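Side-chain contacts in DNA-entry nuclease inhibitor (Bacillus subtilis subsp. subtilis, PDB 4MQD), which inhibits the DNA-entry nuclease and takes part in the competence of cells for transformation by donor DNA: residues Y43-D47 against G48-F52; F83-E87 against N88-I92. All coordinates share one frame; numbering follows the deposited sequence. Where two conformers were deposited one is given.

Interaction 1. Residues Y43-D47 against G48-F52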
loop_
_atom_site.group_PDB
_atom_site.type_symbol
_atom_site.label_atom_id
_atom_site.label_comp_id
_atom_site.label_asym_id
_atom_site.label_seq_id
_atom_site.Cartn_x
_atom_site.Cartn_y
_atom_site.Cartn_z
ATOM N N TYR A 43 9.748 17.394 -1.508
ATOM C CA TYR A 43 8.922 18.352 -2.237
ATOM C C TYR A 43 9.447 19.771 -2.079
ATOM O O TYR A 43 10.290 20.039 -1.225
ATOM C CB TYR A 43 7.463 18.285 -1.771
ATOM C CG TYR A 43 7.211 18.915 -0.419
ATOM C CD1 TYR A 43 7.533 18.242 0.754
ATOM C CD2 TYR A 43 6.645 20.185 -0.313
ATOM C CE1 TYR A 43 7.302 18.812 1.995
ATOM C CE2 TYR A 43 6.411 20.764 0.924
ATOM C CZ TYR A 43 6.741 20.072 2.074
ATOM O OH TYR A 43 6.512 20.638 3.309
ATOM N N ALA A 44 8.935 20.665 -2.916
ATOM C CA ALA A 44 9.211 22.090 -2.812
ATOM C C ALA A 44 8.022 22.851 -3.383
ATOM O O ALA A 44 7.631 22.621 -4.526
ATOM C CB ALA A 44 10.482 22.439 -3.564
ATOM N N ALA A 45 7.445 23.743 -2.581
ATOM C CA ALA A 45 6.226 24.457 -2.959
ATOM C C ALA A 45 6.489 25.939 -3.207
ATOM O O ALA A 45 7.432 26.514 -2.660
ATOM C CB ALA A 45 5.168 24.288 -1.880
ATOM N N ALA A 46 5.644 26.544 -4.037
ATOM C CA ALA A 46 5.698 27.980 -4.310
ATOM C C ALA A 46 4.407 28.433 -4.995
ATOM O O ALA A 46 3.950 27.790 -5.941
ATOM C CB ALA A 46 6.900 28.314 -5.180
ATOM N N ASP A 47 3.851 29.550 -4.524
ATOM C CA ASP A 47 2.600 30.107 -5.050
ATOM C C ASP A 47 1.474 29.086 -4.962
ATOM O O ASP A 47 1.042 28.712 -3.872
ATOM C CB ASP A 47 2.772 30.581 -6.499
ATOM C CG ASP A 47 1.529 31.264 -7.043
ATOM O OD1 ASP A 47 0.545 31.406 -6.287
ATOM O OD2 ASP A 47 1.537 31.660 -8.227
ATOM N N GLY A 48 1.005 28.639 -6.120
ATOM C CA GLY A 48 0.002 27.587 -6.178
ATOM C C GLY A 48 0.532 26.359 -6.892
ATOM O O GLY A 48 -0.186 25.733 -7.671
ATOM N N ALA A 49 1.790 26.011 -6.621
ATOM C CA ALA A 49 2.435 24.876 -7.284
ATOM C C ALA A 49 3.283 24.073 -6.306
ATOM O O ALA A 49 3.900 24.634 -5.401
ATOM C CB ALA A 49 3.290 25.362 -8.444
ATOM N N ILE A 50 3.293 22.754 -6.496
ATOM C CA ILE A 50 4.126 21.850 -5.709
ATOM C C ILE A 50 4.939 20.981 -6.657
ATOM O O ILE A 50 4.376 20.313 -7.524
ATOM C CB ILE A 50 3.283 20.923 -4.806
ATOM C CG1 ILE A 50 2.375 21.737 -3.877
ATOM C CG2 ILE A 50 4.191 20.004 -3.992
ATOM C CD1 ILE A 50 1.255 20.929 -3.257
ATOM N N SER A 51 6.261 20.997 -6.496
ATOM C CA SER A 51 7.131 20.084 -7.227
ATOM C C SER A 51 7.502 18.933 -6.313
ATOM O O SER A 51 7.880 19.147 -5.162
ATOM C CB SER A 51 8.394 20.787 -7.714
ATOM O OG SER A 51 8.074 21.899 -8.530
ATOM N N PHE A 52 7.379 17.715 -6.830
ATOM C CA PHE A 52 7.741 16.523 -6.082
ATOM C C PHE A 52 9.055 15.969 -6.613
ATOM O O PHE A 52 9.304 15.986 -7.818
ATOM C CB PHE A 52 6.636 15.471 -6.182
ATOM C CG PHE A 52 5.379 15.846 -5.451
ATOM C CD1 PHE A 52 5.318 15.756 -4.066
ATOM C CD2 PHE A 52 4.260 16.293 -6.141
ATOM C CE1 PHE A 52 4.164 16.104 -3.383
ATOM C CE2 PHE A 52 3.102 16.643 -5.464
ATOM C CZ PHE A 52 3.054 16.547 -4.083
#

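Interaction 2. Residues F83-E87 against N88-I92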
loop_
_atom_site.group_PDB
_atom_site.type_symbol
_atom_site.label_atom_id
_atom_site.label_comp_id
_atom_site.label_asym_id
_atom_site.label_seq_id
_atom_site.Cartn_x
_atom_site.Cartn_y
_atom_site.Cartn_z
ATOM N N PHE A 83 -2.691 21.758 -0.517
ATOM C CA PHE A 83 -2.736 22.250 -1.890
ATOM C C PHE A 83 -4.093 22.861 -2.214
ATOM O O PHE A 83 -5.126 22.208 -2.075
ATOM C CB PHE A 83 -2.429 21.110 -2.862
ATOM C CG PHE A 83 -2.340 21.544 -4.297
ATOM C CD1 PHE A 83 -1.368 22.449 -4.704
ATOM C CD2 PHE A 83 -3.220 21.041 -5.244
ATOM C CE1 PHE A 83 -1.279 22.848 -6.026
ATOM C CE2 PHE A 83 -3.136 21.437 -6.568
ATOM C CZ PHE A 83 -2.165 22.341 -6.961
ATOM N N HIS A 84 -4.074 24.118 -2.647
ATOM C CA HIS A 84 -5.290 24.838 -2.995
ATOM C C HIS A 84 -5.415 24.928 -4.507
ATOM O O HIS A 84 -4.464 25.298 -5.195
ATOM C CB HIS A 84 -5.272 26.243 -2.388
ATOM C CG HIS A 84 -6.462 27.072 -2.756
ATOM N ND1 HIS A 84 -7.693 26.914 -2.157
ATOM C CD2 HIS A 84 -6.610 28.065 -3.663
ATOM C CE1 HIS A 84 -8.549 27.775 -2.679
ATOM N NE2 HIS A 84 -7.917 28.486 -3.595
ATOM N N VAL A 85 -6.593 24.580 -5.015
ATOM C CA VAL A 85 -6.887 24.676 -6.438
ATOM C C VAL A 85 -7.665 25.967 -6.678
ATOM O O VAL A 85 -8.797 26.109 -6.215
ATOM C CB VAL A 85 -7.700 23.458 -6.921
ATOM C CG1 VAL A 85 -8.039 23.583 -8.400
ATOM C CG2 VAL A 85 -6.933 22.171 -6.655
ATOM N N THR A 86 -7.048 26.905 -7.391
ATOM C CA THR A 86 -7.637 28.225 -7.616
ATOM C C THR A 86 -8.793 28.178 -8.612
ATOM O O THR A 86 -9.831 28.801 -8.392
ATOM C CB THR A 86 -6.586 29.232 -8.124
ATOM O OG1 THR A 86 -5.981 28.736 -9.323
ATOM C CG2 THR A 86 -5.511 29.460 -7.072
ATOM N N GLU A 87 -8.602 27.444 -9.708
ATOM C CA GLU A 87 -9.623 27.300 -10.746
ATOM C C GLU A 87 -9.791 25.824 -11.106
ATOM O O GLU A 87 -8.850 25.041 -10.983
ATOM C CB GLU A 87 -9.234 28.115 -11.984
ATOM C CG GLU A 87 -10.411 28.610 -12.816
ATOM C CD GLU A 87 -11.061 29.864 -12.253
ATOM O OE1 GLU A 87 -11.181 29.987 -11.014
ATOM O OE2 GLU A 87 -11.462 30.733 -13.056
ATOM N N ASN A 88 -10.989 25.453 -11.550
ATOM C CA ASN A 88 -11.317 24.052 -11.828
ATOM C C ASN A 88 -10.365 23.418 -12.849
ATOM O O ASN A 88 -10.542 23.580 -14.058
ATOM C CB ASN A 88 -12.772 23.932 -12.302
ATOM C CG ASN A 88 -13.297 22.508 -12.242
ATOM O OD1 ASN A 88 -12.531 21.545 -12.187
ATOM N ND2 ASN A 88 -14.619 22.369 -12.252
ATOM N N GLY A 89 -9.356 22.705 -12.346
ATOM C CA GLY A 89 -8.370 22.025 -13.191
ATOM C C GLY A 89 -6.934 22.246 -12.741
ATOM O O GLY A 89 -6.597 23.307 -12.214
ATOM N N ILE A 90 -6.092 21.237 -12.951
ATOM C CA ILE A 90 -4.659 21.326 -12.659
ATOM C C ILE A 90 -3.840 20.687 -13.774
ATOM O O ILE A 90 -4.384 19.991 -14.630
ATOM C CB ILE A 90 -4.296 20.626 -11.332
ATOM C CG1 ILE A 90 -4.697 19.146 -11.369
ATOM C CG2 ILE A 90 -4.962 21.330 -10.161
ATOM C CD1 ILE A 90 -4.051 18.310 -10.287
ATOM N N HIS A 91 -2.532 20.928 -13.752
ATOM C CA HIS A 91 -1.601 20.263 -14.660
ATOM C C HIS A 91 -0.516 19.542 -13.877
ATOM O O HIS A 91 -0.210 19.904 -12.742
ATOM C CB HIS A 91 -0.931 21.266 -15.599
ATOM C CG HIS A 91 -1.877 21.960 -16.527
ATOM N ND1 HIS A 91 -2.663 21.283 -17.434
ATOM C CD2 HIS A 91 -2.145 23.275 -16.703
ATOM C CE1 HIS A 91 -3.386 22.151 -18.120
ATOM N NE2 HIS A 91 -3.089 23.366 -17.696
ATOM N N ILE A 92 0.055 18.513 -14.495
ATOM C CA ILE A 92 1.259 17.866 -13.987
ATOM C C ILE A 92 2.249 17.778 -15.138
ATOM O O ILE A 92 1.878 17.420 -16.257
ATOM C CB ILE A 92 0.975 16.463 -13.415
ATOM C CG1 ILE A 92 -0.049 16.562 -12.276
ATOM C CG2 ILE A 92 2.270 15.818 -12.937
ATOM C CD1 ILE A 92 -0.370 15.245 -11.598
#

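Interaction 1. Residues Y43-D47 against G48-F52
Ala44 and Ser51 face each other across a tight antiparallel beta hairpin, and each gives the other an N-H and takes one back. The bond from Ala44 N to Ser51 O is 2.9 Å. The return bond, from Ser51 N to Ala44 O, is straighter at hydrogen, at 169°. Ala46 and Ala49 form the second such pair, next to the turn. Ala46 N reaches Ala49 O at 2.9 Å. Ala49 N bonds to Ala46 O with a more bent N-H...O angle of 137°. Asp47 and Gly48 make the two-residue turn between the strands.

The non-hydrogen-bonded pairs are Tyr43 with Phe52 and Ala45 with Ile50. Here CA-H...O contacts supplement the N-H bonds: Tyr43 CA lies 3.2 Å from Ser51 O, and Ala45 CA touches Ala49 O. Thus both of these carbonyls take an N-H and a CA-H contact. On this face Tyr43 CB packs at 4.0 Å from Phe52 CD1, and Ala45 CB lies 4.3 Å from Ile50 CG1. Ile50 CG2 sits 3.6 Å above the plane of the Phe52 ring, offset toward its rim. The Tyr43 CG sits between the backbone N and the carbonyl carbon (chi1 75°), and its ring leads away from the partner strand.

The other face carries the side chains of Ala44 and Ser51, and there Ser51 OG hydrogen-bonds Thr21 OG1. Strand 49-53 is also tied to strand 19-24 by backbone bonds of Ile50 with Val22 and of Phe52 with Phe20. In the conformer given, Gly48 O accepts from Gln24 NE2. The hairpin is thus held mainly by main-chain bonds: its inner N-H and C=O groups at Ala44, Ala46, Ala49 and Ser51 are paired, while Tyr43, Ala45, Ile50 and Phe52 meet through carbon atoms on one face, with Ile50 and Phe52 buried.

Interaction 2. Residues F83-E87 against N88-I92
The chain turns through Thr86 to Gly89 between strands 77-85 and 90-93, and the direction from Phe83 to Glu87 stands 126° from that of Asn88 to Ile90, with no hydrogen bond between the two segments. Ile90 carries the side-chain contact through one methyl. Its CG2 lies 4.0 Å from Phe83 CE2, near the plane of the ring and at its edge. The same CG2 meets Val85 CG2 at 4.1 Å, where the two side chains cross at about a right angle. Phe83 CG is anti to the backbone N (chi1 -175°), which carries the ring out to this methyl. Val85 CG1 rests against Gly89 O, also at 4.1 Å. Gly89 has a phi of 134°, in the region that glycine, lacking a side chain, enters easily.

Two backbone groups of the turn have partners outside it: Thr86 N bonds to Gln24 OE1, and Asn88 O accepts from Lys25 NZ. Val22 touches both Phe83 and Ile90, while Leu104 touches both Val85 and Ile90. The side chains of the two strand ends therefore meet through carbon atoms, while strand 19-24 and its following residue secure the connecting loop by hydrogen bonds.

In the fold
Interactions 1 and 2 lie with their centres about 12 Å apart and touch directly. Ile50 CD1 of interaction 1 comes within 3.4 Å of Phe83 CD1 of interaction 2. Strands 49-53 and 90-93 flank strand 19-24 in one antiparallel sheet, whereas strand 77-85 is at an edge of the other sheet within the chain. Interaction 2 is therefore a crossing from one sheet to the other, and interaction 1 is a hairpin within one sheet. Gln24 links them: its OE1 takes Thr86 N and, in the Gly48 conformer given, its NE2 bonds Gly48 O. Leu111 also touches Ile50, Phe52 and Phe83 in the apolar interior.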